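Local coordinates for protein Non-sulfated chondroitin lyase E66 (Autographa californica nucleopolyhedrovirus, PDB 3VSN) that cleaves non-sulfated chondroitin as a lyase of the occlusion-derived virus envelope, is essential for oral infectivity and may help breach the peritrophic matrix of the host midgut, at residues Q392-I397 with N471-V476; A492-N497 with S523-S528; Q538-Q543 with A548-C553. All coordinates share one frame; numbering follows the deposited sequence.

Contact 1. Residues Q392-I397 with N471-V476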
loop_
_atom_site.group_PDB
_atom_site.type_symbol
_atom_site.label_atom_id
_atom_site.label_comp_id
_atom_site.label_asym_id
_atom_site.label_seq_id
_atom_site.Cartn_x
_atom_site.Cartn_y
_atom_site.Cartn_z
ATOM N N GLN A 392 15.829 -17.901 9.164
ATOM C CA GLN A 392 16.864 -18.890 8.857
ATOM C C GLN A 392 18.034 -18.811 9.832
ATOM O O GLN A 392 18.955 -19.625 9.779
ATOM C CB GLN A 392 17.365 -18.715 7.422
ATOM C CG GLN A 392 16.332 -19.032 6.354
ATOM C CD GLN A 392 16.911 -18.965 4.952
ATOM O OE1 GLN A 392 17.972 -19.530 4.677
ATOM N NE2 GLN A 392 16.211 -18.279 4.055
ATOM N N SER A 393 17.985 -17.824 10.720
ATOM C CA SER A 393 18.982 -17.658 11.775
ATOM C C SER A 393 18.288 -17.146 13.038
ATOM O O SER A 393 17.119 -16.743 12.995
ATOM C CB SER A 393 20.074 -16.683 11.326
ATOM O OG SER A 393 19.529 -15.404 11.052
ATOM N N LEU A 394 19.004 -17.160 14.157
ATOM C CA LEU A 394 18.443 -16.680 15.418
ATOM C C LEU A 394 18.150 -15.172 15.416
ATOM O O LEU A 394 17.089 -14.745 15.880
ATOM C CB LEU A 394 19.329 -17.087 16.604
ATOM C CG LEU A 394 19.426 -18.591 16.900
ATOM C CD1 LEU A 394 20.415 -18.851 18.027
ATOM C CD2 LEU A 394 18.065 -19.192 17.240
ATOM N N ASN A 395 19.065 -14.372 14.867
ATOM C CA ASN A 395 18.863 -12.916 14.824
ATOM C C ASN A 395 17.917 -12.454 13.711
ATOM O O ASN A 395 17.481 -11.301 13.693
ATOM C CB ASN A 395 20.199 -12.146 14.810
ATOM C CG ASN A 395 20.958 -12.268 13.493
ATOM O OD1 ASN A 395 20.416 -12.664 12.463
ATOM N ND2 ASN A 395 22.234 -11.902 13.530
ATOM N N GLY A 396 17.632 -13.359 12.777
ATOM C CA GLY A 396 16.617 -13.147 11.744
ATOM C C GLY A 396 16.946 -12.161 10.639
ATOM O O GLY A 396 16.071 -11.809 9.852
ATOM N N ILE A 397 18.198 -11.712 10.569
ATOM C CA ILE A 397 18.599 -10.733 9.554
ATOM C C ILE A 397 18.913 -11.414 8.222
ATOM O O ILE A 397 19.794 -12.265 8.141
ATOM C CB ILE A 397 19.780 -9.849 10.036
ATOM C CG1 ILE A 397 19.330 -8.963 11.206
ATOM C CG2 ILE A 397 20.322 -8.993 8.893
ATOM C CD1 ILE A 397 20.459 -8.437 12.075
ATOM N N ASN A 471 18.368 -24.470 13.522
ATOM C CA ASN A 471 16.974 -24.675 13.147
ATOM C C ASN A 471 16.344 -23.378 12.646
ATOM O O ASN A 471 16.625 -22.296 13.167
ATOM C CB ASN A 471 16.160 -25.198 14.333
ATOM C CG ASN A 471 16.578 -26.590 14.776
ATOM O OD1 ASN A 471 16.624 -26.877 15.972
ATOM N ND2 ASN A 471 16.873 -27.458 13.823
ATOM N N GLY A 472 15.493 -23.493 11.633
ATOM C CA GLY A 472 14.683 -22.361 11.195
ATOM C C GLY A 472 13.496 -22.184 12.124
ATOM O O GLY A 472 13.305 -22.964 13.061
ATOM N N ARG A 473 12.695 -21.153 11.875
ATOM C CA ARG A 473 11.473 -20.933 12.646
ATOM C C ARG A 473 10.485 -20.092 11.867
ATOM O O ARG A 473 10.871 -19.243 11.059
ATOM C CB ARG A 473 11.760 -20.267 13.996
ATOM C CG ARG A 473 12.802 -19.161 13.947
ATOM C CD ARG A 473 14.142 -19.674 14.440
ATOM N NE ARG A 473 14.067 -19.993 15.859
ATOM C CZ ARG A 473 14.859 -20.853 16.494
ATOM N NH1 ARG A 473 15.810 -21.511 15.845
ATOM N NH2 ARG A 473 14.688 -21.052 17.791
ATOM N N VAL A 474 9.205 -20.345 12.112
ATOM C CA VAL A 474 8.143 -19.578 11.489
ATOM C C VAL A 474 7.522 -18.716 12.574
ATOM O O VAL A 474 7.063 -19.229 13.599
ATOM C CB VAL A 474 7.081 -20.491 10.848
ATOM C CG1 VAL A 474 5.983 -19.661 10.196
ATOM C CG2 VAL A 474 7.729 -21.418 9.824
ATOM N N ILE A 475 7.519 -17.407 12.349
ATOM C CA ILE A 475 6.974 -16.470 13.327
ATOM C C ILE A 475 5.449 -16.541 13.317
ATOM O O ILE A 475 4.816 -16.422 12.263
ATOM C CB ILE A 475 7.465 -15.028 13.067
ATOM C CG1 ILE A 475 8.995 -14.978 13.164
ATOM C CG2 ILE A 475 6.823 -14.041 14.041
ATOM C CD1 ILE A 475 9.604 -13.644 12.783
ATOM N N VAL A 476 4.875 -16.755 14.499
ATOM C CA VAL A 476 3.422 -16.772 14.673
ATOM C C VAL A 476 2.932 -15.402 15.168
ATOM O O VAL A 476 1.957 -14.857 14.647
ATOM C CB VAL A 476 2.991 -17.914 15.628
ATOM C CG1 VAL A 476 1.497 -17.862 15.916
ATOM C CG2 VAL A 476 3.366 -19.268 15.033
#
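Residues 392-397 leave the short edge strand 390-391 as an irregular loop that folds over the start of strand 472-480 at Leu-394 and Arg-473, with no hydrogen bond joining the two segments. Strand 472-480 and the strand 390-391 that precedes the loop pair in a four-stranded antiparallel sheet of the beta-sandwich part of the lyase, Arg-473 bonding through its backbone with Leu-391. The contact is chiefly one methyl group against one flat cation: CD2 of Leu-394 lies over a face of the Arg-473 guanidinium, displaced toward its rim, 3.5 Å from NH1 and 3.7 Å from CZ. To bring the group under that methyl, the arginine chain bends at chi2 (-101°) and again at chi3 (-67°). Its rotation is fixed by polar partners at other positions: Arg-473 NH1 donates to Asn-471 O at 2.9 Å, close to the guanidinium plane. Glu-537 OE2 forms salt bridges with NE of Arg-473 and NE of Arg-527, probably offsetting the closeness of the two like charges. Beyond Leu-394 the loop is shaped by an Asx turn, in which Ile-397 N donates almost straight (175°) to Asn-395 OD1 at 3.1 Å.

Contact 2. Residues A492-N497 with S523-S528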
loop_
_atom_site.group_PDB
_atom_site.type_symbol
_atom_site.label_atom_id
_atom_site.label_comp_id
_atom_site.label_asym_id
_atom_site.label_seq_id
_atom_site.Cartn_x
_atom_site.Cartn_y
_atom_site.Cartn_z
ATOM N N ALA A 492 5.251 -14.435 30.085
ATOM C CA ALA A 492 4.327 -14.337 31.218
ATOM C C ALA A 492 2.939 -14.879 30.866
ATOM O O ALA A 492 2.322 -15.575 31.671
ATOM C CB ALA A 492 4.236 -12.901 31.722
ATOM N N GLN A 493 2.461 -14.564 29.663
ATOM C CA GLN A 493 1.187 -15.099 29.171
ATOM C C GLN A 493 1.225 -16.624 29.099
ATOM O O GLN A 493 0.283 -17.291 29.521
ATOM C CB GLN A 493 0.837 -14.528 27.793
ATOM C CG GLN A 493 0.383 -13.074 27.801
ATOM C CD GLN A 493 -0.160 -12.638 26.452
ATOM O OE1 GLN A 493 -1.059 -13.273 25.899
ATOM N NE2 GLN A 493 0.389 -11.553 25.911
ATOM N N ARG A 494 2.322 -17.166 28.569
ATOM C CA ARG A 494 2.518 -18.613 28.493
ATOM C C ARG A 494 2.423 -19.269 29.876
ATOM O O ARG A 494 1.635 -20.201 30.069
ATOM C CB ARG A 494 3.864 -18.943 27.833
ATOM C CG ARG A 494 4.146 -20.434 27.679
ATOM C CD ARG A 494 5.607 -20.677 27.321
ATOM N NE ARG A 494 5.899 -22.086 27.040
ATOM C CZ ARG A 494 5.706 -22.676 25.862
ATOM N NH1 ARG A 494 5.209 -21.988 24.837
ATOM N NH2 ARG A 494 6.008 -23.959 25.703
ATOM N N ILE A 495 3.211 -18.770 30.828
ATOM C CA ILE A 495 3.249 -19.336 32.185
ATOM C C ILE A 495 1.884 -19.238 32.878
ATOM O O ILE A 495 1.458 -20.183 33.553
ATOM C CB ILE A 495 4.362 -18.705 33.056
ATOM C CG1 ILE A 495 5.746 -18.874 32.402
ATOM C CG2 ILE A 495 4.354 -19.281 34.469
ATOM C CD1 ILE A 495 6.151 -20.299 32.101
ATOM N N ASN A 496 1.201 -18.108 32.686
ATOM C CA ASN A 496 -0.150 -17.914 33.217
ATOM C C ASN A 496 -1.156 -18.891 32.617
ATOM O O ASN A 496 -2.155 -19.229 33.251
ATOM C CB ASN A 496 -0.623 -16.474 32.997
ATOM C CG ASN A 496 -0.059 -15.514 34.022
ATOM O OD1 ASN A 496 0.474 -15.930 35.049
ATOM N ND2 ASN A 496 -0.180 -14.221 33.753
ATOM N N ASN A 497 -0.883 -19.343 31.394
ATOM C CA ASN A 497 -1.737 -20.314 30.705
ATOM C C ASN A 497 -1.230 -21.756 30.834
ATOM O O ASN A 497 -1.198 -22.507 29.854
ATOM C CB ASN A 497 -1.906 -19.922 29.229
ATOM C CG ASN A 497 -2.976 -20.742 28.522
ATOM O OD1 ASN A 497 -3.978 -21.131 29.122
ATOM N ND2 ASN A 497 -2.761 -21.011 27.237
ATOM N N SER A 523 4.984 -27.099 18.159
ATOM C CA SER A 523 4.319 -26.337 19.203
ATOM C C SER A 523 4.765 -24.873 19.159
ATOM O O SER A 523 5.766 -24.533 18.517
ATOM C CB SER A 523 4.587 -26.955 20.578
ATOM O OG SER A 523 5.875 -26.613 21.050
ATOM N N LEU A 524 4.003 -24.013 19.827
ATOM C CA LEU A 524 4.354 -22.604 19.958
ATOM C C LEU A 524 5.353 -22.424 21.089
ATOM O O LEU A 524 5.143 -22.923 22.196
ATOM C CB LEU A 524 3.104 -21.763 20.235
ATOM C CG LEU A 524 1.924 -21.856 19.263
ATOM C CD1 LEU A 524 0.748 -21.041 19.787
ATOM C CD2 LEU A 524 2.319 -21.397 17.867
ATOM N N THR A 525 6.441 -21.716 20.797
ATOM C CA THR A 525 7.463 -21.415 21.795
ATOM C C THR A 525 7.829 -19.936 21.732
ATOM O O THR A 525 7.604 -19.276 20.712
ATOM C CB THR A 525 8.725 -22.288 21.620
ATOM O OG1 THR A 525 9.165 -22.231 20.258
ATOM C CG2 THR A 525 8.440 -23.740 22.007
ATOM N N VAL A 526 8.380 -19.429 22.832
ATOM C CA VAL A 526 8.683 -18.005 22.986
ATOM C C VAL A 526 10.192 -17.760 22.956
ATOM O O VAL A 526 10.952 -18.486 23.597
ATOM C CB VAL A 526 8.095 -17.457 24.308
ATOM C CG1 VAL A 526 8.491 -16.000 24.529
ATOM C CG2 VAL A 526 6.579 -17.603 24.317
ATOM N N ARG A 527 10.613 -16.733 22.219
ATOM C CA ARG A 527 12.028 -16.378 22.112
ATOM C C ARG A 527 12.196 -14.901 21.767
ATOM O O ARG A 527 11.362 -14.332 21.061
ATOM C CB ARG A 527 12.701 -17.243 21.040
ATOM C CG ARG A 527 14.208 -17.065 20.916
ATOM C CD ARG A 527 14.773 -17.982 19.841
ATOM N NE ARG A 527 14.233 -17.656 18.522
ATOM C CZ ARG A 527 14.760 -16.766 17.685
ATOM N NH1 ARG A 527 15.862 -16.097 18.011
ATOM N NH2 ARG A 527 14.179 -16.540 16.516
ATOM N N SER A 528 13.272 -14.294 22.276
ATOM C CA SER A 528 13.661 -12.926 21.910
ATOM C C SER A 528 14.888 -12.934 20.990
ATOM O O SER A 528 15.986 -13.288 21.428
ATOM C CB SER A 528 13.951 -12.091 23.162
ATOM O OG SER A 528 12.789 -11.947 23.956
HETATM O O HOH W 1 5.228 -25.579 23.591
#
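Arg-494 reaches from helix 490-496 across to the beginning of strand 525-530, laying its aliphatic part beside Val-526 and turning the edge of its guanidinium to the Leu-524 carbonyl. CG stands anti to the backbone N (chi1 -179°) and the chain continues extended to NE, long enough to span the 8.3 Å between Arg-494 CA and Val-526 CA. On the way Arg-494 CD passes 4.4 Å from Val-526 CG2. At the end Arg-494 NH1 donates to Leu-524 O at 2.8 Å, nearly straight at 164°; the oxygen sits at the guanidinium edge, near its plane, while NH1 is tilted 32° from the plane of the carbonyl. A water closes the other half of this grip: Arg-494 NH2 donates to it at 2.8 Å, and it donates to Leu-524 O, so one carbonyl is held twice. The same water lies 2.8 Å from Ser-523 OG, in a hydrogen bond. The arrangement is a helix tethered at the start of strand 525-530, one of the two edge strands of an antiparallel beta-sandwich sheet, in which 525-530 pairs with strand 533-540. The loop after the helix helps to orient the arginine, since Asn-499 OD1 takes the NE hydrogen and Ser-501 OG bonds to NH1. Leu-524 and Val-526 touch Ser-501, while backbone bonds from Thr-525 to Glu-537 and from Arg-527 to Leu-535 tie the strand into its sheet.

Contact 3. Residues Q538-Q543 with A548-C553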
loop_
_atom_site.group_PDB
_atom_site.type_symbol
_atom_site.label_atom_id
_atom_site.label_comp_id
_atom_site.label_asym_id
_atom_site.label_seq_id
_atom_site.Cartn_x
_atom_site.Cartn_y
_atom_site.Cartn_z
ATOM N N GLN A 538 7.131 -21.182 15.637
ATOM C CA GLN A 538 7.162 -22.628 15.465
ATOM C C GLN A 538 8.514 -23.001 14.871
ATOM O O GLN A 538 8.822 -22.656 13.721
ATOM C CB GLN A 538 6.003 -23.107 14.580
ATOM C CG GLN A 538 4.650 -23.079 15.287
ATOM C CD GLN A 538 3.506 -23.622 14.441
ATOM O OE1 GLN A 538 3.714 -24.148 13.351
ATOM N NE2 GLN A 538 2.286 -23.495 14.949
ATOM N N ILE A 539 9.327 -23.682 15.675
ATOM C CA ILE A 539 10.676 -24.063 15.271
ATOM C C ILE A 539 10.622 -25.263 14.323
ATOM O O ILE A 539 9.926 -26.246 14.584
ATOM C CB ILE A 539 11.583 -24.350 16.493
ATOM C CG1 ILE A 539 11.723 -23.089 17.364
ATOM C CG2 ILE A 539 12.961 -24.832 16.043
ATOM C CD1 ILE A 539 12.242 -23.333 18.770
ATOM N N ILE A 540 11.351 -25.160 13.216
ATOM C CA ILE A 540 11.401 -26.217 12.207
ATOM C C ILE A 540 12.840 -26.716 12.046
ATOM O O ILE A 540 13.778 -25.917 11.974
ATOM C CB ILE A 540 10.810 -25.743 10.854
ATOM C CG1 ILE A 540 11.439 -24.404 10.418
ATOM C CG2 ILE A 540 9.292 -25.614 10.961
ATOM C CD1 ILE A 540 11.084 -23.956 9.011
ATOM N N SER A 541 13.018 -28.034 11.998
ATOM C CA SER A 541 14.368 -28.611 11.981
ATOM C C SER A 541 15.128 -28.273 10.698
ATOM O O SER A 541 14.547 -28.267 9.611
ATOM C CB SER A 541 14.318 -30.126 12.182
ATOM O OG SER A 541 13.788 -30.773 11.039
ATOM N N PHE A 542 16.425 -27.994 10.826
ATOM C CA PHE A 542 17.252 -27.767 9.641
ATOM C C PHE A 542 17.265 -28.997 8.729
ATOM O O PHE A 542 17.332 -28.853 7.511
ATOM C CB PHE A 542 18.673 -27.271 9.980
ATOM C CG PHE A 542 19.501 -28.236 10.794
ATOM C CD1 PHE A 542 20.226 -29.257 10.177
ATOM C CD2 PHE A 542 19.596 -28.094 12.176
ATOM C CE1 PHE A 542 21.002 -30.136 10.930
ATOM C CE2 PHE A 542 20.369 -28.970 12.933
ATOM C CZ PHE A 542 21.072 -29.992 12.309
ATOM N N GLN A 543 17.159 -30.192 9.315
ATOM C CA GLN A 543 17.105 -31.437 8.528
ATOM C C GLN A 543 15.925 -31.467 7.555
ATOM O O GLN A 543 16.088 -31.842 6.389
ATOM C CB GLN A 543 17.063 -32.682 9.427
ATOM C CG GLN A 543 18.338 -32.950 10.216
ATOM C CD GLN A 543 18.336 -32.291 11.581
ATOM O OE1 GLN A 543 17.626 -31.311 11.815
ATOM N NE2 GLN A 543 19.138 -32.830 12.496
ATOM N N ALA A 548 13.347 -29.971 1.980
ATOM C CA ALA A 548 12.164 -29.201 1.575
ATOM C C ALA A 548 10.866 -29.879 2.014
ATOM O O ALA A 548 9.932 -30.034 1.224
ATOM C CB ALA A 548 12.173 -28.918 0.068
ATOM N N THR A 549 10.832 -30.296 3.280
ATOM C CA THR A 549 9.663 -30.966 3.849
ATOM C C THR A 549 9.188 -30.339 5.162
ATOM O O THR A 549 8.288 -30.874 5.805
ATOM C CB THR A 549 9.907 -32.477 4.084
ATOM O OG1 THR A 549 11.072 -32.660 4.902
ATOM C CG2 THR A 549 10.076 -33.232 2.762
ATOM N N ALA A 550 9.783 -29.216 5.563
ATOM C CA ALA A 550 9.390 -28.553 6.807
ATOM C C ALA A 550 8.000 -27.936 6.681
ATOM O O ALA A 550 7.592 -27.532 5.593
ATOM C CB ALA A 550 10.416 -27.499 7.209
ATOM N N SER A 551 7.273 -27.885 7.794
ATOM C CA SER A 551 5.917 -27.335 7.805
ATOM C C SER A 551 5.596 -26.591 9.106
ATOM O O SER A 551 6.190 -26.853 10.151
ATOM C CB SER A 551 4.881 -28.437 7.544
ATOM O OG SER A 551 5.109 -29.572 8.366
ATOM N N ALA A 552 4.654 -25.655 9.021
ATOM C CA ALA A 552 4.184 -24.906 10.179
ATOM C C ALA A 552 2.752 -24.449 9.926
ATOM O O ALA A 552 2.382 -24.172 8.787
ATOM C CB ALA A 552 5.089 -23.713 10.449
ATOM N N CYS A 553 1.948 -24.372 10.981
ATOM C CA CYS A 553 0.532 -24.041 10.823
ATOM C C CYS A 553 -0.009 -23.325 12.049
ATOM O O CYS A 553 0.128 -23.810 13.174
ATOM C CB CYS A 553 -0.287 -25.310 10.544
ATOM S SG CYS A 553 -1.972 -24.992 9.971
#
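The side-chain amide of Gln-538 clasps the backbone of Cys-553 with two hydrogen bonds: OE1 accepts from Cys-553 N at 3.0 Å, and NE2 donates to Cys-553 O at 2.8 Å. The pair fixes the rotation of the amide and gives each of its buried polar atoms a partner. The carbonyl oxygen of Cys-553 lies near the plane of the amide, whereas NE2 stands well above the Cys-553 carbonyl plane, 52° out of it. Alongside, Gln-538 OE1 comes within 3.2 Å of Ala-552 CB. Two residues further on, Ile-540 points CD1 at Ala-550 CB, 4.0 Å away, while its CG2 branch meets Ser-551 O at 3.4 Å. CG1 of Ile-540 lies between the backbone N and carbonyl carbon (chi1 51°), sending the two branches to these separate targets.

The strands run antiparallel, 7.5 Å apart at their axes, and face each other through side chains as layers of a beta-sandwich. Gln-538 is positioned by its backbone bond to Val-474, and Ala-552 by its bond to Tyr-457. Helix 542-546 makes the link between the layers, ending in a Schellman motif at Ala-548; strand 472-480 flanks strand 533-540, and strand 452-461 flanks strand 550-558.

Overall arrangement
The three contacts meet around one antiparallel sheet of the beta-sandwich. Contacts 1 and 3 lie closest, about 11 Å between centres, because strands 472-480 and 533-540 are neighbours: Val-474 O is 2.8 Å from Gln-538 N, a probable hydrogen bond. Contact 2 is about 17 Å from contact 1 and 19 Å from contact 3, centre to centre. Arg-527 bridges contacts 1 and 2, its NH1 hydrogen-bonded to Leu-394 O at 2.8 Å, and Leu-524 CD2 packs 3.6 Å from Gln-538 NE2 between contacts 2 and 3. A glycerol, probably from the crystallisation liquor, bonds to Ile-539 O beside contact 3. All three contacts lie away from the catalytic residues Asn-191, His-246 and Tyr-254 and from Arg-300 and Glu-350.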